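Transcription factor MBP1 (Magnaporthe oryzae, PDB 4UX5) binds DNA through an N-terminal winged helix-turn-helix domain, the part in this structure, and probably acts as a transcription activator for RNA polymerase II genes. Local coordinates at residues A[51-55]-A[56-60]; A[97-100]-A[101-104]. All coordinates share one frame; numbering follows the deposited sequence.

Contact 1 (A[51-55]-A[56-60]); sequences HILKA and AGFDK. With nucleotides of chain C.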
loop_
_atom_site.group_PDB
_atom_site.type_symbol
_atom_site.label_atom_id
_atom_site.label_comp_id
_atom_site.label_asym_id
_atom_site.label_seq_id
_atom_site.Cartn_x
_atom_site.Cartn_y
_atom_site.Cartn_z
ATOM N N HIS A 51 -14.223 5.795 -0.443
ATOM C CA HIS A 51 -15.513 5.762 -1.127
ATOM C C HIS A 51 -16.425 6.884 -0.642
ATOM O O HIS A 51 -17.186 7.460 -1.419
ATOM C CB HIS A 51 -16.206 4.413 -0.915
ATOM C CG HIS A 51 -15.524 3.263 -1.584
ATOM N ND1 HIS A 51 -15.909 1.954 -1.387
ATOM C CD2 HIS A 51 -14.483 3.219 -2.451
ATOM C CE1 HIS A 51 -15.137 1.155 -2.099
ATOM N NE2 HIS A 51 -14.262 1.898 -2.755
ATOM N N ILE A 52 -16.351 7.180 0.653
ATOM C CA ILE A 52 -17.179 8.220 1.254
ATOM C C ILE A 52 -16.786 9.594 0.725
ATOM O O ILE A 52 -17.638 10.364 0.286
ATOM C CB ILE A 52 -17.073 8.210 2.792
ATOM C CG1 ILE A 52 -17.581 6.879 3.355
ATOM C CG2 ILE A 52 -17.851 9.371 3.389
ATOM C CD1 ILE A 52 -17.451 6.759 4.857
ATOM N N LEU A 53 -15.491 9.894 0.759
ATOM C CA LEU A 53 -14.991 11.178 0.280
ATOM C C LEU A 53 -15.206 11.345 -1.224
ATOM O O LEU A 53 -15.331 12.466 -1.715
ATOM C CB LEU A 53 -13.509 11.335 0.626
ATOM C CG LEU A 53 -13.203 11.429 2.122
ATOM C CD1 LEU A 53 -11.706 11.559 2.361
ATOM C CD2 LEU A 53 -13.957 12.594 2.755
ATOM N N LYS A 54 -15.253 10.231 -1.949
ATOM C CA LYS A 54 -15.571 10.257 -3.375
ATOM C C LYS A 54 -17.058 10.494 -3.595
ATOM O O LYS A 54 -17.463 11.041 -4.621
ATOM C CB LYS A 54 -15.150 8.953 -4.054
ATOM C CG LYS A 54 -13.661 8.831 -4.307
ATOM C CD LYS A 54 -13.294 7.429 -4.769
ATOM C CE LYS A 54 -13.931 7.102 -6.110
ATOM N NZ LYS A 54 -13.528 5.755 -6.604
ATOM N N ALA A 55 -17.869 10.063 -2.633
ATOM C CA ALA A 55 -19.305 10.311 -2.678
ATOM C C ALA A 55 -19.564 11.799 -2.485
ATOM O O ALA A 55 -20.485 12.363 -3.076
ATOM C CB ALA A 55 -20.029 9.490 -1.621
ATOM N N ALA A 56 -18.744 12.432 -1.654
ATOM C CA ALA A 56 -18.719 13.883 -1.569
ATOM C C ALA A 56 -18.020 14.426 -2.812
ATOM O O ALA A 56 -17.497 13.659 -3.618
ATOM C CB ALA A 56 -18.018 14.340 -0.302
ATOM N N GLY A 57 -17.999 15.745 -2.969
ATOM C CA GLY A 57 -17.482 16.349 -4.186
ATOM C C GLY A 57 -15.971 16.328 -4.357
ATOM O O GLY A 57 -15.452 16.863 -5.337
ATOM N N PHE A 58 -15.268 15.699 -3.421
ATOM C CA PHE A 58 -13.807 15.749 -3.385
ATOM C C PHE A 58 -13.123 14.948 -4.489
ATOM O O PHE A 58 -13.435 13.779 -4.709
ATOM C CB PHE A 58 -13.302 15.259 -2.029
ATOM C CG PHE A 58 -13.793 16.074 -0.876
ATOM C CD1 PHE A 58 -13.481 17.420 -0.784
ATOM C CD2 PHE A 58 -14.568 15.498 0.116
ATOM C CE1 PHE A 58 -13.935 18.181 0.279
ATOM C CE2 PHE A 58 -15.025 16.253 1.182
ATOM C CZ PHE A 58 -14.706 17.596 1.264
ATOM N N ASP A 59 -12.176 15.589 -5.167
ATOM C CA ASP A 59 -11.346 14.912 -6.159
ATOM C C ASP A 59 -10.093 14.347 -5.493
ATOM O O ASP A 59 -9.945 14.436 -4.275
ATOM C CB ASP A 59 -10.971 15.867 -7.292
ATOM C CG ASP A 59 -10.118 17.025 -6.820
ATOM O OD1 ASP A 59 -10.182 17.369 -5.622
ATOM O OD2 ASP A 59 -9.383 17.597 -7.650
ATOM N N LYS A 60 -9.189 13.788 -6.295
ATOM C CA LYS A 60 -8.044 13.049 -5.761
ATOM C C LYS A 60 -7.170 13.857 -4.784
ATOM O O LYS A 60 -6.955 13.410 -3.657
ATOM C CB LYS A 60 -7.180 12.502 -6.906
ATOM C CG LYS A 60 -6.128 11.491 -6.464
ATOM C CD LYS A 60 -6.779 10.277 -5.814
ATOM C CE LYS A 60 -5.745 9.239 -5.393
ATOM N NZ LYS A 60 -4.977 8.699 -6.551
ATOM P P DG C 10 -6.565 6.216 -1.076
ATOM O OP1 DG C 10 -7.347 6.209 0.182
ATOM O OP2 DG C 10 -6.808 7.257 -2.100
ATOM O "O5'" DG C 10 -5.020 6.229 -0.670
ATOM C "C5'" DG C 10 -4.513 5.227 0.204
ATOM C "C4'" DG C 10 -3.028 4.997 -0.027
ATOM O "O4'" DG C 10 -2.772 4.823 -1.447
ATOM C "C3'" DG C 10 -2.117 6.136 0.426
ATOM O "O3'" DG C 10 -0.929 5.600 0.975
ATOM C "C2'" DG C 10 -1.838 6.882 -0.873
ATOM C "C1'" DG C 10 -1.774 5.731 -1.859
ATOM N N9 DG C 10 -2.048 6.129 -3.233
ATOM C C8 DG C 10 -3.123 6.856 -3.683
ATOM N N7 DG C 10 -3.104 7.067 -4.969
ATOM C C5 DG C 10 -1.942 6.442 -5.400
ATOM C C6 DG C 10 -1.394 6.334 -6.699
ATOM O O6 DG C 10 -1.843 6.789 -7.760
ATOM N N1 DG C 10 -0.199 5.616 -6.697
ATOM C C2 DG C 10 0.388 5.069 -5.580
ATOM N N2 DG C 10 1.539 4.410 -5.776
ATOM N N3 DG C 10 -0.118 5.161 -4.357
ATOM C C4 DG C 10 -1.279 5.860 -4.342
ATOM P P DC C 9 -9.632 5.264 -6.270
ATOM O OP1 DC C 9 -11.017 4.770 -6.089
ATOM O OP2 DC C 9 -9.391 6.581 -6.899
ATOM O "O5'" DC C 9 -8.876 5.223 -4.861
ATOM C "C5'" DC C 9 -8.920 4.038 -4.070
ATOM C "C4'" DC C 9 -7.522 3.566 -3.702
ATOM O "O4'" DC C 9 -6.858 3.056 -4.871
ATOM C "C3'" DC C 9 -6.592 4.643 -3.180
ATOM O "O3'" DC C 9 -6.769 4.786 -1.778
ATOM C "C2'" DC C 9 -5.199 4.091 -3.516
ATOM C "C1'" DC C 9 -5.463 3.099 -4.659
ATOM N N1 DC C 9 -4.800 3.461 -5.952
ATOM C C2 DC C 9 -3.570 2.881 -6.294
ATOM O O2 DC C 9 -3.039 2.084 -5.513
ATOM N N3 DC C 9 -2.991 3.216 -7.473
ATOM C C4 DC C 9 -3.591 4.080 -8.289
ATOM N N4 DC C 9 -2.981 4.377 -9.440
ATOM C C5 DC C 9 -4.842 4.680 -7.963
ATOM C C6 DC C 9 -5.406 4.344 -6.797
#

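Contact 2 (A[97-100]-A[101-104]); sequences EALA and HRNN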
loop_
_atom_site.group_PDB
_atom_site.type_symbol
_atom_site.label_atom_id
_atom_site.label_comp_id
_atom_site.label_asym_id
_atom_site.label_seq_id
_atom_site.Cartn_x
_atom_site.Cartn_y
_atom_site.Cartn_z
ATOM N N GLU A 97 -19.136 7.151 10.024
ATOM C CA GLU A 97 -20.330 7.964 10.225
ATOM C C GLU A 97 -19.950 9.392 10.590
ATOM O O GLU A 97 -20.561 10.347 10.112
ATOM C CB GLU A 97 -21.222 7.358 11.309
ATOM C CG GLU A 97 -22.411 8.224 11.690
ATOM C CD GLU A 97 -23.419 7.493 12.556
ATOM O OE1 GLU A 97 -23.249 6.273 12.766
ATOM O OE2 GLU A 97 -24.382 8.137 13.026
ATOM N N ALA A 98 -18.931 9.527 11.433
ATOM C CA ALA A 98 -18.431 10.836 11.835
ATOM C C ALA A 98 -17.877 11.591 10.633
ATOM O O ALA A 98 -18.199 12.758 10.415
ATOM C CB ALA A 98 -17.367 10.690 12.909
ATOM N N LEU A 99 -17.046 10.906 9.853
ATOM C CA LEU A 99 -16.453 11.474 8.646
ATOM C C LEU A 99 -17.515 11.925 7.649
ATOM O O LEU A 99 -17.391 12.983 7.032
ATOM C CB LEU A 99 -15.522 10.458 7.982
ATOM C CG LEU A 99 -14.812 10.903 6.703
ATOM C CD1 LEU A 99 -13.781 11.975 7.010
ATOM C CD2 LEU A 99 -14.164 9.717 6.005
ATOM N N ALA A 100 -18.556 11.114 7.497
ATOM C CA ALA A 100 -19.628 11.411 6.559
ATOM C C ALA A 100 -20.403 12.648 6.998
ATOM O O ALA A 100 -20.838 13.447 6.168
ATOM C CB ALA A 100 -20.559 10.217 6.422
ATOM N N HIS A 101 -20.574 12.804 8.306
ATOM C CA HIS A 101 -21.229 13.986 8.845
ATOM C C HIS A 101 -20.369 15.226 8.620
ATOM O O HIS A 101 -20.843 16.212 8.058
ATOM C CB HIS A 101 -21.533 13.810 10.335
ATOM C CG HIS A 101 -22.771 13.015 10.609
ATOM N ND1 HIS A 101 -22.740 11.747 11.153
ATOM C CD2 HIS A 101 -24.078 13.304 10.409
ATOM C CE1 HIS A 101 -23.972 11.295 11.281
ATOM N NE2 HIS A 101 -24.805 12.220 10.835
ATOM N N ARG A 102 -19.105 15.155 9.039
ATOM C CA ARG A 102 -18.175 16.283 8.930
ATOM C C ARG A 102 -18.021 16.786 7.498
ATOM O O ARG A 102 -17.695 17.951 7.277
ATOM C CB ARG A 102 -16.795 15.906 9.485
ATOM C CG ARG A 102 -16.776 15.547 10.961
ATOM C CD ARG A 102 -15.367 15.623 11.537
ATOM N NE ARG A 102 -14.375 14.946 10.704
ATOM C CZ ARG A 102 -14.011 13.675 10.849
ATOM N NH1 ARG A 102 -14.562 12.926 11.794
ATOM N NH2 ARG A 102 -13.094 13.151 10.046
ATOM N N ASN A 103 -18.254 15.906 6.530
ATOM C CA ASN A 103 -18.127 16.270 5.126
ATOM C C ASN A 103 -19.478 16.324 4.416
ATOM O O ASN A 103 -19.546 16.260 3.188
ATOM C CB ASN A 103 -17.191 15.296 4.409
ATOM C CG ASN A 103 -15.757 15.407 4.896
ATOM O OD1 ASN A 103 -14.969 16.191 4.366
ATOM N ND2 ASN A 103 -15.412 14.626 5.913
ATOM N N ASN A 104 -20.547 16.425 5.202
ATOM C CA ASN A 104 -21.884 16.710 4.680
ATOM C C ASN A 104 -22.373 15.711 3.627
ATOM O O ASN A 104 -22.777 16.105 2.534
ATOM C CB ASN A 104 -21.907 18.127 4.093
ATOM C CG ASN A 104 -23.310 18.705 3.997
ATOM O OD1 ASN A 104 -24.160 18.452 4.852
ATOM N ND2 ASN A 104 -23.556 19.487 2.952
#

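Contact 1 (A[51-55]-A[56-60])
Leu53, Ala56 and Phe58 meet at the turn of a helix-turn-helix unit. Helix 49-55 ends here, and the chain swings round to start helix 60-71. The unit belongs to the winged helix-turn-helix domain, and DNA is bound here through the two lysines that flank the turn. Ala56 is the first residue to leave the helical conformation. Its amide still closes the last helical turn with a hydrogen bond to Ile52 O, N to O 3.0 Å. The N-H points fairly straight at the oxygen, at 155°. The methyl of Ala56 rests against the carbonyl oxygen of Leu53, CB to O 3.6 Å.

Phe58 folds back beside the same carbonyl. Its CG lies opposite its own carbonyl carbon (chi1 -60°), which turns the ring toward the helix end. Leu53 O then sits at the ring edge, near the ring plane, 3.6 Å from Phe58 CD2. The two side chains cross obliquely, and Leu53 CD2 comes to 4.0 Å from Phe58 CD2. Helix 60-71 adds to this small apolar core: Leu67 touches Leu53 and Ile66 touches Phe58.

Asp59 takes the N-cap position of the next helix. One lysine before the turn and one after it reach the DNA. Lys54 bends at chi3 (64°) and hydrogen-bonds a backbone phosphate, NZ to OP1 of DC9 of chain C 2.7 Å. Lys60 reads a base edge: its NZ donates to N7 of guanine DG10 of chain C at 2.9 Å.

Contact 2 (A[97-100]-A[101-104])
The first torsion of His101 (chi1 -81°) turns its ring back along the helix toward Glu97, and that of Asn103 (chi1 -67°) does the same for its amide toward Leu99. The extended chain of Glu97 runs side by side with His101, both pointing the same way. Glu97 CG lies 3.5 Å from His101 CE1. The carboxylate oxygen OE2 of Glu97 sits at the ring edge, in the ring plane, 3.6 Å from His101 CE1. The nearby carboxylate might favour a protonated His101, though the structure does not establish its charge.

Glu97 O takes two donors. One is the backbone N of His101. The other is His101 ND1, which lies 2.8 Å from Glu97 O but with a bent, weak geometry. Phe106 stacks on the His101 ring.

One residue on, Arg102 N bonds to Ala98 O in the usual helical way. The Arg102 and Leu99 side chains cross at about a right angle, and one face of the guanidinium comes to lie over Leu99 CA, which is offset toward its rim. Arg102 NH2 touches Leu99 CD1 at 3.3 Å.

Leu99 O is gripped twice by Asn103. Asn103 ND2 donates to Leu99 O at 2.8 Å and almost straight, 175°, with the oxygen in the amide plane. This fixes the rotation of the amide. The backbone N of Asn103 adds a weak bond to the same oxygen. Asn104 then turns to positive phi, and Asn104 N bonds to His101 O at 2.9 Å. Together with Ile105 N to Ala100 O, this is the Schellman motif that ends helix 93-102.

How the contacts relate
Contacts 1 and 2 are two helix ends that follow in series along the chain and pack on each other, with centres about 12 Å apart. Asn103 is the main bridge. Its OD1 lies 3.2 Å from CE2 of Phe58, and its CG lies 4.0 Å from CD2 of Leu53. Next to it, CG2 of Ile52 meets CB of Ala100 at 4.2 Å. The C-terminal end of helix 93-102 thus sits against helix 49-55 and the turn after it. Their roles differ toward the DNA. Contact 1 touches it directly. The nearest atom of contact 2 stays about 10 Å from the bound nucleic acid.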